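Local coordinates for protein glucosamine-6-phosphate deaminase (Thermotoga maritima, PDB 1J5X) that belongs to the SIS-domain proteins and is built from two parallel beta sheets with helices packed around and between them, at residues 28-33 / 149-154; 61-66 / 158-163; 70-75 / 222-227; 166-171 / 306-311. All blocks are in the same frame, centred on the assembly; numbering follows the deposited sequence.

In the fold
Helix 162-179 ties the set together: contact 2 lies at its start, contact 4 on its following turns, and contact 1 touches it through its aromatic side chains. Contacts 1 and 4 have centres about 12 Å apart and meet where Ser170 OG comes 3.2 Å from Phe30 CZ. Contacts 2 and 4, also about 12 Å apart between centres, join where Leu66 CD1 lies 3.7 Å from Leu168 CB. Contact 3 continues along helix 62-78 from contact 2 and, with centres about 10 Å apart, touches contact 4 through Phe223 and Val226 against Arg311. Contacts 1 and 3 are the widest apart, about 21 Å between centres.

Contact 1 of 4, residues 28-33 / 149-154; sequences KKFFEN and LVFPVR
Phe30, in the middle of helix 27-35, and Val153, in the loop that follows strand 147-150, give the nearest backbone approach, with Phe30 CA 8.0 Å from Val153 CA, and the gap is bridged mainly by the Phe30 side chain. Phe30 does the reaching. Its CB is directed at the loop, and with CG anti to the backbone N (chi1 164°) the ring extends from the helix into the bend formed by Phe151, Pro152 and Val153. The CE1 corner makes the nearest approach, 3.7 Å from Val153 CG2, meeting this methyl at a slant. Farther round the rim, CZ of Phe30 lies 4.1 Å from CD2 of Phe151; each of these atoms comes in near the plane of the other ring, so the two aromatics meet at their edges and do not stack. Pro152 adds its CG, 4.3 Å from Phe30 CE1. The loop turns at Pro152, the centre of an inverse gamma turn closed by a weak bond from Val153 N to Phe151 O of 2.8 Å, which helps to bring three residues round one ring. Helix 27-35 thus packs on the loop leaving strand 147-150, an outermost strand of the five-stranded parallel sheet within this chain. Phenylalanine and valine suit the buried side, where Phe34 and Met166 also adjoin Phe30, whereas the polar residues of this helix face elsewhere: Lys28 NZ forms a salt bridge with Glu32 OE2 at 2.8 Å, and Asn33 ND2 turns back to bond Lys29 O at 2.9 Å.

Contact 2 of 4, residues 61-66 / 158-163; sequences GSSYNL and IVMTKS
Met160, modelled as selenomethionine, packs against Ser62 and Ser63 in the first turn of helix 62-78, the helix that follows strand 54-59 in the SIS domain's five-stranded parallel sheet. Gly61 is the N-cap of this helix; its positive phi of 60° is one that glycine adopts readily. Van der Waals packing makes the direct contact. The SE atom of Met160 sits 3.6 Å from Ser62 CB, and the terminal bend (chi3 49°) brings Met160 CE to 3.6 Å from the same Ser62 CB, so the end of the chain curls round that one carbon. Ser63 adds a looser touch, its OG 4.0 Å from Met160 SE. A flexible, unbranched residue fits here, since serine is small and lets the selenium approach the helix closely. Polar bridges complete the join. Lys233, from helix 222-238, hydrogen-bonds through NZ both to Ser62 OG and to Met160 O, gripping the two segments with one ammonium group. Ser62 OG also has a weak bond to Glu229. A water links the segments as well: it lies 2.6 Å from Ser62 OG and accepts from Met160 N at 3.1 Å.

Contact 3 of 4, residues 70-75 / 222-227; sequences ISYYFE and EFFGVS
Glu222, the first residue of helix 222-238, lies across the backbone of Tyr72 and Tyr73 in helix 62-78. The two helical segments run nearly antiparallel, at 168°, with their axes 9.0 Å apart. From Glu222 CB the chain bends at chi2 (85°), which swings the carboxylate over to the facing helix. Its CG comes 3.7 Å from Tyr72 CB, and CD follows at 3.6 Å from that same Tyr72 CB. At the tip, OE1 stays beside Tyr72, while OE2 reaches 3.4 Å from Tyr73 CA and meets Tyr73 CD1 at the ring's edge, 3.5 Å away. None of these is a hydrogen bond; the charge of OE2 is answered by a salt bridge to Arg76 NE, one turn along from Tyr72. A glutamate therefore suits this place through both its bendable chain and its charge. The Tyr72 ring meets the start of the other helix, one face lying under Glu222 N, which stands 3.7 Å above the plane toward the rim, and Tyr72 OH is 4.0 Å from Phe224 CD2. Tyr73 OH bonds Asp176 of helix 162-179. The pair thus lies between the sheets, helix 62-78 touching strand 81-86 of one and helix 222-238 touching strand 262-267 of the other.

Contact 4 of 4, residues 166-171 / 306-311; sequences MILLSL and KSAFLR
Leu169 of helix 162-179 packs its CD1 methyl on a face of the ring of Phe309, a residue of the loop between strand 289-293 and helix 313-326. The backbones come close, with Leu169 CA 5.2 Å from Phe309 CA. Phe309 CG stands between its own backbone N and carbonyl carbon (chi1 76°), which sets the ring beside Leu169, the two side chains pointing the same way. The bump is the CD1 methyl of Leu169, set 3.8 Å from the Phe309 ring centroid and only 4° off the ring normal, a CH-pi contact almost exactly over the centre. Leu169 CB supports the near end of the ring, 3.8 Å from Phe309 CG. The opposite face is taken by Leu310, whose CG lies 3.6 Å above the plane of the Phe309 ring and toward its rim, so that the aromatic is held as a slab between two leucines. The second bump is Leu168: its CD2 methyl enters the hollow formed by the backbone of Ala308 and Phe309, 3.8 Å from Phe309 CA and also 3.8 Å from Ala308 O. Ala308 CB is small enough to let this methyl settle, and they touch at 4.1 Å; Ala308 also borders Phe223 of helix 222-238. The loop, which follows strand 289-293 of the four-stranded sheet, thus packs on helix 162-179. Just beyond the contact Phe309 O has a weak hydrogen bond to Ser165 OG. Between the segments themselves all four touching residues are buried and apolar, so the join rests on van der Waals and CH-pi contact, with no polar bond across it.

Contact 1 of 4, residues 28-33 / 149-154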
# COMPACT_ATOMS: atom_id res chain seq x y z
N LYS A 28 -7.20 -14.62 -6.80
CA LYS A 28 -6.72 -15.99 -6.88
C LYS A 28 -6.20 -16.33 -8.25
O LYS A 28 -5.16 -16.98 -8.44
CB LYS A 28 -7.82 -16.98 -6.45
CG LYS A 28 -7.34 -18.44 -6.40
CD LYS A 28 -8.35 -19.31 -5.62
CE LYS A 28 -7.92 -20.77 -5.46
NZ LYS A 28 -8.25 -21.61 -6.66
N LYS A 29 -6.93 -15.88 -9.27
CA LYS A 29 -6.48 -16.13 -10.62
C LYS A 29 -5.13 -15.48 -10.90
O LYS A 29 -4.25 -16.08 -11.52
CB LYS A 29 -7.52 -15.57 -11.60
CG LYS A 29 -7.17 -15.69 -13.06
CD LYS A 29 -8.40 -15.18 -13.87
CE LYS A 29 -8.25 -15.33 -15.38
NZ LYS A 29 -9.35 -14.58 -16.04
N PHE A 30 -4.99 -14.23 -10.47
CA PHE A 30 -3.76 -13.51 -10.67
C PHE A 30 -2.66 -14.25 -9.90
O PHE A 30 -1.55 -14.46 -10.40
CB PHE A 30 -3.91 -12.08 -10.13
CG PHE A 30 -2.60 -11.37 -9.95
CD1 PHE A 30 -1.91 -10.86 -11.03
CD2 PHE A 30 -2.03 -11.25 -8.65
CE1 PHE A 30 -0.66 -10.21 -10.87
CE2 PHE A 30 -0.79 -10.61 -8.46
CZ PHE A 30 -0.09 -10.09 -9.57
N PHE A 31 -2.97 -14.61 -8.66
CA PHE A 31 -1.97 -15.30 -7.83
C PHE A 31 -1.47 -16.58 -8.51
O PHE A 31 -0.24 -16.82 -8.63
CB PHE A 31 -2.61 -15.65 -6.47
CG PHE A 31 -1.69 -16.40 -5.55
CD1 PHE A 31 -0.52 -15.80 -5.05
CD2 PHE A 31 -1.99 -17.73 -5.19
CE1 PHE A 31 0.35 -16.51 -4.20
CE2 PHE A 31 -1.13 -18.46 -4.33
CZ PHE A 31 0.04 -17.86 -3.84
N GLU A 32 -2.43 -17.37 -9.00
CA GLU A 32 -2.08 -18.67 -9.58
C GLU A 32 -1.47 -18.59 -10.94
O GLU A 32 -0.61 -19.38 -11.28
CB GLU A 32 -3.32 -19.57 -9.62
CG GLU A 32 -3.92 -19.82 -8.23
CD GLU A 32 -5.16 -20.71 -8.25
OE1 GLU A 32 -5.78 -20.84 -9.33
OE2 GLU A 32 -5.52 -21.28 -7.19
N ASN A 33 -1.89 -17.62 -11.73
CA ASN A 33 -1.30 -17.55 -13.05
C ASN A 33 -0.01 -16.78 -13.18
O ASN A 33 0.83 -17.09 -14.03
CB ASN A 33 -2.36 -17.04 -14.02
CG ASN A 33 -3.41 -18.07 -14.26
OD1 ASN A 33 -3.18 -18.92 -15.25
ND2 ASN A 33 -4.42 -18.14 -13.54
N LEU A 149 9.59 -5.45 -15.46
CA LEU A 149 8.75 -6.47 -14.85
C LEU A 149 7.36 -5.92 -15.01
O LEU A 149 6.88 -5.14 -14.19
CB LEU A 149 9.09 -6.61 -13.34
CG LEU A 149 8.16 -7.54 -12.55
CD1 LEU A 149 7.89 -8.82 -13.36
CD2 LEU A 149 8.79 -7.87 -11.18
N VAL A 150 6.72 -6.28 -16.12
CA VAL A 150 5.40 -5.80 -16.39
C VAL A 150 4.36 -6.72 -15.76
O VAL A 150 4.36 -7.93 -16.00
CB VAL A 150 5.18 -5.72 -17.92
CG1 VAL A 150 3.83 -5.06 -18.17
CG2 VAL A 150 6.32 -4.91 -18.58
N PHE A 151 3.46 -6.16 -14.96
CA PHE A 151 2.43 -6.95 -14.29
C PHE A 151 1.20 -7.06 -15.14
O PHE A 151 0.71 -6.05 -15.66
CB PHE A 151 2.04 -6.32 -12.98
CG PHE A 151 3.06 -6.55 -11.92
CD1 PHE A 151 4.30 -5.93 -12.02
CD2 PHE A 151 2.81 -7.45 -10.91
CE1 PHE A 151 5.33 -6.21 -11.14
CE2 PHE A 151 3.84 -7.76 -9.98
CZ PHE A 151 5.11 -7.12 -10.12
N PRO A 152 0.66 -8.27 -15.26
CA PRO A 152 -0.54 -8.49 -16.07
C PRO A 152 -1.75 -8.12 -15.26
O PRO A 152 -2.55 -8.97 -14.85
CB PRO A 152 -0.42 -9.98 -16.42
CG PRO A 152 0.15 -10.60 -15.11
CD PRO A 152 1.25 -9.54 -14.77
N VAL A 153 -1.89 -6.83 -15.00
CA VAL A 153 -2.99 -6.34 -14.19
C VAL A 153 -3.67 -5.21 -14.95
O VAL A 153 -2.97 -4.27 -15.41
CB VAL A 153 -2.46 -5.74 -12.88
CG1 VAL A 153 -3.54 -5.09 -12.09
CG2 VAL A 153 -1.76 -6.84 -12.03
N ARG A 154 -4.98 -5.27 -15.11
CA ARG A 154 -5.67 -4.16 -15.78
C ARG A 154 -6.27 -3.26 -14.76
O ARG A 154 -7.17 -3.66 -14.06
CB ARG A 154 -6.80 -4.66 -16.69
CG ARG A 154 -6.34 -4.93 -18.10
CD ARG A 154 -7.49 -4.92 -19.17
NE ARG A 154 -6.93 -5.12 -20.52
CZ ARG A 154 -6.56 -6.29 -21.05
NH1 ARG A 154 -6.69 -7.44 -20.38
NH2 ARG A 154 -6.02 -6.31 -22.28

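Contact 2 of 4, residues 61-66 / 158-163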
# COMPACT_ATOMS: atom_id res chain seq x y z
N GLY A 61 3.74 8.81 -4.88
CA GLY A 61 2.34 8.65 -4.43
C GLY A 61 2.07 7.24 -3.94
O GLY A 61 2.85 6.71 -3.09
N SER A 62 0.98 6.63 -4.40
CA SER A 62 0.70 5.23 -4.00
C SER A 62 1.88 4.32 -4.28
O SER A 62 2.08 3.33 -3.55
CB SER A 62 -0.51 4.61 -4.75
OG SER A 62 -1.60 5.46 -4.55
N SER A 63 2.64 4.62 -5.35
CA SER A 63 3.78 3.74 -5.68
C SER A 63 4.95 3.97 -4.69
O SER A 63 5.82 3.12 -4.50
CB SER A 63 4.24 3.95 -7.11
OG SER A 63 3.46 3.16 -8.02
N TYR A 64 4.98 5.14 -4.08
CA TYR A 64 6.01 5.35 -3.06
C TYR A 64 5.52 4.59 -1.86
O TYR A 64 6.32 3.98 -1.12
CB TYR A 64 6.18 6.84 -2.70
CG TYR A 64 6.93 7.04 -1.38
CD1 TYR A 64 8.31 6.82 -1.30
CD2 TYR A 64 6.19 7.35 -0.21
CE1 TYR A 64 8.99 6.85 -0.06
CE2 TYR A 64 6.88 7.38 1.08
CZ TYR A 64 8.26 7.11 1.11
OH TYR A 64 8.92 6.98 2.33
N ASN A 65 4.22 4.65 -1.58
CA ASN A 65 3.75 3.89 -0.41
C ASN A 65 3.98 2.40 -0.57
O ASN A 65 4.25 1.68 0.43
CB ASN A 65 2.25 4.16 -0.16
CG ASN A 65 1.99 5.62 0.19
OD1 ASN A 65 2.81 6.28 0.85
ND2 ASN A 65 0.85 6.13 -0.22
N LEU A 66 3.88 1.91 -1.80
CA LEU A 66 4.09 0.53 -2.13
C LEU A 66 5.59 0.22 -1.89
O LEU A 66 5.94 -0.78 -1.22
CB LEU A 66 3.71 0.33 -3.59
CG LEU A 66 3.88 -1.06 -4.20
CD1 LEU A 66 3.18 -2.06 -3.37
CD2 LEU A 66 3.33 -1.06 -5.69
N ILE A 158 -8.31 6.28 -11.87
CA ILE A 158 -7.31 7.25 -11.44
C ILE A 158 -6.66 6.73 -10.16
O ILE A 158 -5.45 6.70 -10.04
CB ILE A 158 -7.95 8.66 -11.08
CG1 ILE A 158 -8.55 9.30 -12.31
CG2 ILE A 158 -6.90 9.62 -10.48
CD1 ILE A 158 -7.75 8.97 -13.58
N VAL A 159 -7.49 6.35 -9.18
CA VAL A 159 -6.95 5.85 -7.92
C VAL A 159 -6.49 4.41 -7.99
O VAL A 159 -7.18 3.53 -8.53
CB VAL A 159 -8.00 6.02 -6.81
CG1 VAL A 159 -7.47 5.51 -5.47
CG2 VAL A 159 -8.37 7.49 -6.72
N MSE A 160 -5.27 4.17 -7.49
CA MSE A 160 -4.74 2.82 -7.47
C MSE A 160 -5.44 2.04 -6.38
O MSE A 160 -5.60 2.53 -5.25
CB MSE A 160 -3.23 2.84 -7.21
CG MSE A 160 -2.47 3.05 -8.47
SE MSE A 160 -0.52 3.28 -8.13
CE MSE A 160 -0.39 1.72 -6.97
N THR A 161 -5.86 0.81 -6.71
CA THR A 161 -6.55 -0.01 -5.75
C THR A 161 -5.89 -1.39 -5.78
O THR A 161 -4.89 -1.64 -5.06
CB THR A 161 -8.13 -0.11 -6.05
OG1 THR A 161 -8.36 -0.53 -7.42
CG2 THR A 161 -8.79 1.24 -5.82
N LYS A 162 -6.39 -2.25 -6.64
CA LYS A 162 -5.89 -3.63 -6.76
C LYS A 162 -4.44 -3.73 -7.19
O LYS A 162 -3.76 -4.68 -6.82
CB LYS A 162 -6.74 -4.41 -7.77
CG LYS A 162 -6.60 -3.97 -9.21
CD LYS A 162 -7.62 -4.75 -10.08
CE LYS A 162 -7.25 -4.85 -11.55
NZ LYS A 162 -8.26 -5.60 -12.39
N SER A 163 -3.93 -2.75 -7.93
CA SER A 163 -2.54 -2.83 -8.38
C SER A 163 -1.58 -2.75 -7.18
O SER A 163 -0.52 -3.38 -7.20
CB SER A 163 -2.18 -1.70 -9.39
OG SER A 163 -2.32 -0.43 -8.82
O HOH W 1 -3.54 6.27 -6.04

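Contact 3 of 4, residues 70-75 / 222-227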
# COMPACT_ATOMS: atom_id res chain seq x y z
N ILE A 70 7.11 -2.55 0.74
CA ILE A 70 7.92 -3.70 0.41
C ILE A 70 9.35 -3.56 0.94
O ILE A 70 9.98 -4.57 1.30
CB ILE A 70 7.84 -3.98 -1.14
CG1 ILE A 70 8.56 -5.31 -1.50
CG2 ILE A 70 8.42 -2.80 -1.92
CD1 ILE A 70 7.92 -6.57 -0.77
N SER A 71 9.87 -2.33 1.06
CA SER A 71 11.24 -2.13 1.57
C SER A 71 11.34 -2.75 3.01
O SER A 71 12.34 -3.43 3.36
CB SER A 71 11.64 -0.64 1.61
OG SER A 71 10.95 0.14 2.58
N TYR A 72 10.31 -2.53 3.82
CA TYR A 72 10.36 -3.12 5.19
C TYR A 72 10.42 -4.64 5.06
O TYR A 72 11.21 -5.32 5.74
CB TYR A 72 9.11 -2.84 6.02
CG TYR A 72 8.97 -1.46 6.63
CD1 TYR A 72 9.65 -1.12 7.78
CD2 TYR A 72 8.12 -0.53 6.08
CE1 TYR A 72 9.50 0.13 8.37
CE2 TYR A 72 7.95 0.69 6.63
CZ TYR A 72 8.64 1.04 7.79
OH TYR A 72 8.46 2.27 8.36
N TYR A 73 9.54 -5.21 4.24
CA TYR A 73 9.49 -6.67 4.11
C TYR A 73 10.77 -7.28 3.56
O TYR A 73 11.22 -8.36 4.02
CB TYR A 73 8.29 -7.06 3.25
CG TYR A 73 7.88 -8.52 3.42
CD1 TYR A 73 7.30 -8.96 4.60
CD2 TYR A 73 8.11 -9.44 2.42
CE1 TYR A 73 6.96 -10.31 4.79
CE2 TYR A 73 7.77 -10.79 2.58
CZ TYR A 73 7.20 -11.23 3.77
OH TYR A 73 6.93 -12.56 3.98
N PHE A 74 11.35 -6.66 2.55
CA PHE A 74 12.62 -7.16 2.01
C PHE A 74 13.74 -7.18 3.04
O PHE A 74 14.50 -8.16 3.15
CB PHE A 74 13.11 -6.32 0.83
CG PHE A 74 12.77 -6.93 -0.48
CD1 PHE A 74 11.44 -7.09 -0.84
CD2 PHE A 74 13.78 -7.32 -1.37
CE1 PHE A 74 11.10 -7.62 -2.07
CE2 PHE A 74 13.46 -7.86 -2.62
CZ PHE A 74 12.13 -8.01 -2.97
N GLU A 75 13.85 -6.11 3.80
CA GLU A 75 14.87 -6.06 4.84
C GLU A 75 14.55 -7.15 5.87
O GLU A 75 15.46 -7.83 6.36
CB GLU A 75 14.86 -4.72 5.57
CG GLU A 75 15.90 -4.67 6.66
CD GLU A 75 16.05 -3.30 7.37
OE1 GLU A 75 15.06 -2.56 7.55
OE2 GLU A 75 17.19 -2.98 7.78
N GLU A 222 5.70 -2.58 8.16
CA GLU A 222 4.94 -2.77 6.92
C GLU A 222 3.50 -2.22 7.05
O GLU A 222 2.95 -1.69 6.04
CB GLU A 222 4.78 -4.23 6.53
CG GLU A 222 6.03 -4.88 5.99
CD GLU A 222 6.95 -5.43 7.17
OE1 GLU A 222 6.97 -4.86 8.27
OE2 GLU A 222 7.70 -6.41 6.94
N PHE A 223 2.90 -2.34 8.24
CA PHE A 223 1.51 -1.84 8.42
C PHE A 223 1.41 -0.32 8.47
O PHE A 223 0.30 0.23 8.37
CB PHE A 223 0.88 -2.47 9.65
CG PHE A 223 0.67 -3.97 9.50
CD1 PHE A 223 0.98 -4.64 8.28
CD2 PHE A 223 0.18 -4.69 10.59
CE1 PHE A 223 0.81 -6.01 8.12
CE2 PHE A 223 0.01 -6.08 10.48
CZ PHE A 223 0.32 -6.75 9.23
N PHE A 224 2.54 0.35 8.69
CA PHE A 224 2.59 1.83 8.61
C PHE A 224 2.50 2.15 7.11
O PHE A 224 1.78 3.06 6.72
CB PHE A 224 3.92 2.40 9.13
CG PHE A 224 4.04 3.87 8.88
CD1 PHE A 224 3.12 4.76 9.43
CD2 PHE A 224 5.01 4.35 8.01
CE1 PHE A 224 3.13 6.11 9.11
CE2 PHE A 224 5.05 5.73 7.68
CZ PHE A 224 4.10 6.60 8.22
N GLY A 225 3.26 1.43 6.27
CA GLY A 225 3.16 1.65 4.83
C GLY A 225 1.70 1.43 4.37
O GLY A 225 1.15 2.18 3.54
N VAL A 226 1.06 0.38 4.92
CA VAL A 226 -0.34 0.09 4.56
C VAL A 226 -1.18 1.29 5.01
O VAL A 226 -2.14 1.66 4.32
CB VAL A 226 -0.86 -1.17 5.32
CG1 VAL A 226 -2.38 -1.28 5.23
CG2 VAL A 226 -0.21 -2.45 4.72
N SER A 227 -0.83 1.85 6.17
CA SER A 227 -1.56 3.01 6.74
C SER A 227 -1.38 4.26 5.88
O SER A 227 -2.34 4.99 5.60
CB SER A 227 -1.13 3.21 8.20
OG SER A 227 -1.64 2.11 9.01

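Contact 4 of 4, residues 166-171 / 306-311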
# COMPACT_ATOMS: atom_id res chain seq x y z
N MSE A 166 -1.87 -6.32 -5.55
CA MSE A 166 -1.26 -7.34 -6.36
C MSE A 166 0.23 -7.21 -6.59
O MSE A 166 0.95 -8.21 -6.63
CB MSE A 166 -2.06 -7.48 -7.73
CG MSE A 166 -3.48 -7.82 -7.42
SE MSE A 166 -4.48 -7.72 -9.21
CE MSE A 166 -6.10 -8.58 -8.60
N ILE A 167 0.76 -5.99 -6.72
CA ILE A 167 2.19 -5.88 -6.93
C ILE A 167 2.85 -6.21 -5.54
O ILE A 167 3.86 -6.90 -5.49
CB ILE A 167 2.59 -4.44 -7.38
CG1 ILE A 167 2.11 -4.24 -8.87
CG2 ILE A 167 4.15 -4.26 -7.33
CD1 ILE A 167 2.13 -2.79 -9.28
N LEU A 168 2.24 -5.74 -4.48
CA LEU A 168 2.81 -6.00 -3.12
C LEU A 168 2.86 -7.53 -2.87
O LEU A 168 3.92 -8.07 -2.47
CB LEU A 168 1.98 -5.26 -2.07
CG LEU A 168 2.49 -5.44 -0.62
CD1 LEU A 168 3.98 -5.06 -0.54
CD2 LEU A 168 1.64 -4.62 0.34
N LEU A 169 1.76 -8.19 -3.14
CA LEU A 169 1.72 -9.64 -2.98
C LEU A 169 2.83 -10.27 -3.79
O LEU A 169 3.57 -11.17 -3.31
CB LEU A 169 0.39 -10.16 -3.48
CG LEU A 169 0.33 -11.66 -3.78
CD1 LEU A 169 0.54 -12.42 -2.45
CD2 LEU A 169 -1.06 -11.99 -4.31
N SER A 170 2.97 -9.85 -5.04
CA SER A 170 4.00 -10.46 -5.87
C SER A 170 5.43 -10.28 -5.36
O SER A 170 6.24 -11.24 -5.40
CB SER A 170 3.95 -9.89 -7.33
OG SER A 170 2.64 -10.00 -7.86
N LEU A 171 5.77 -9.08 -4.89
CA LEU A 171 7.12 -8.82 -4.45
C LEU A 171 7.33 -9.47 -3.07
O LEU A 171 8.43 -9.88 -2.84
CB LEU A 171 7.42 -7.30 -4.39
CG LEU A 171 7.26 -6.58 -5.74
CD1 LEU A 171 7.60 -5.08 -5.59
CD2 LEU A 171 8.12 -7.26 -6.75
N LYS A 306 2.76 -10.94 6.40
CA LYS A 306 2.34 -11.37 5.06
C LYS A 306 0.94 -10.83 4.69
O LYS A 306 0.61 -10.75 3.51
CB LYS A 306 2.31 -12.91 4.96
CG LYS A 306 3.71 -13.57 4.79
CD LYS A 306 3.52 -15.11 4.52
CE LYS A 306 4.86 -15.88 4.72
NZ LYS A 306 5.49 -15.65 6.04
N SER A 307 0.10 -10.51 5.67
CA SER A 307 -1.25 -10.03 5.34
C SER A 307 -1.21 -8.57 4.77
O SER A 307 -2.25 -8.03 4.43
CB SER A 307 -2.14 -10.01 6.61
OG SER A 307 -1.56 -9.15 7.59
N ALA A 308 -0.03 -7.96 4.72
CA ALA A 308 0.08 -6.58 4.24
C ALA A 308 -0.59 -6.37 2.89
O ALA A 308 -1.22 -5.31 2.71
CB ALA A 308 1.55 -6.12 4.18
N PHE A 309 -0.51 -7.36 1.99
CA PHE A 309 -1.09 -7.18 0.66
C PHE A 309 -2.64 -7.11 0.63
O PHE A 309 -3.24 -6.73 -0.40
CB PHE A 309 -0.55 -8.22 -0.29
CG PHE A 309 -1.16 -9.59 -0.10
CD1 PHE A 309 -0.60 -10.49 0.82
CD2 PHE A 309 -2.32 -9.98 -0.82
CE1 PHE A 309 -1.19 -11.74 1.01
CE2 PHE A 309 -2.91 -11.21 -0.64
CZ PHE A 309 -2.35 -12.12 0.29
N LEU A 310 -3.30 -7.47 1.72
CA LEU A 310 -4.74 -7.35 1.79
C LEU A 310 -5.16 -6.15 2.66
O LEU A 310 -6.31 -5.73 2.63
CB LEU A 310 -5.34 -8.56 2.48
CG LEU A 310 -5.26 -9.94 1.83
CD1 LEU A 310 -5.82 -11.00 2.83
CD2 LEU A 310 -6.14 -9.93 0.55
N ARG A 311 -4.24 -5.62 3.48
CA ARG A 311 -4.69 -4.66 4.46
C ARG A 311 -5.08 -3.24 4.07
O ARG A 311 -5.48 -2.48 4.95
CB ARG A 311 -3.76 -4.63 5.69
CG ARG A 311 -3.96 -5.92 6.62
CD ARG A 311 -2.77 -6.03 7.58
NE ARG A 311 -2.97 -7.06 8.64
CZ ARG A 311 -3.44 -6.78 9.85
NH1 ARG A 311 -3.77 -5.52 10.18
NH2 ARG A 311 -3.55 -7.78 10.77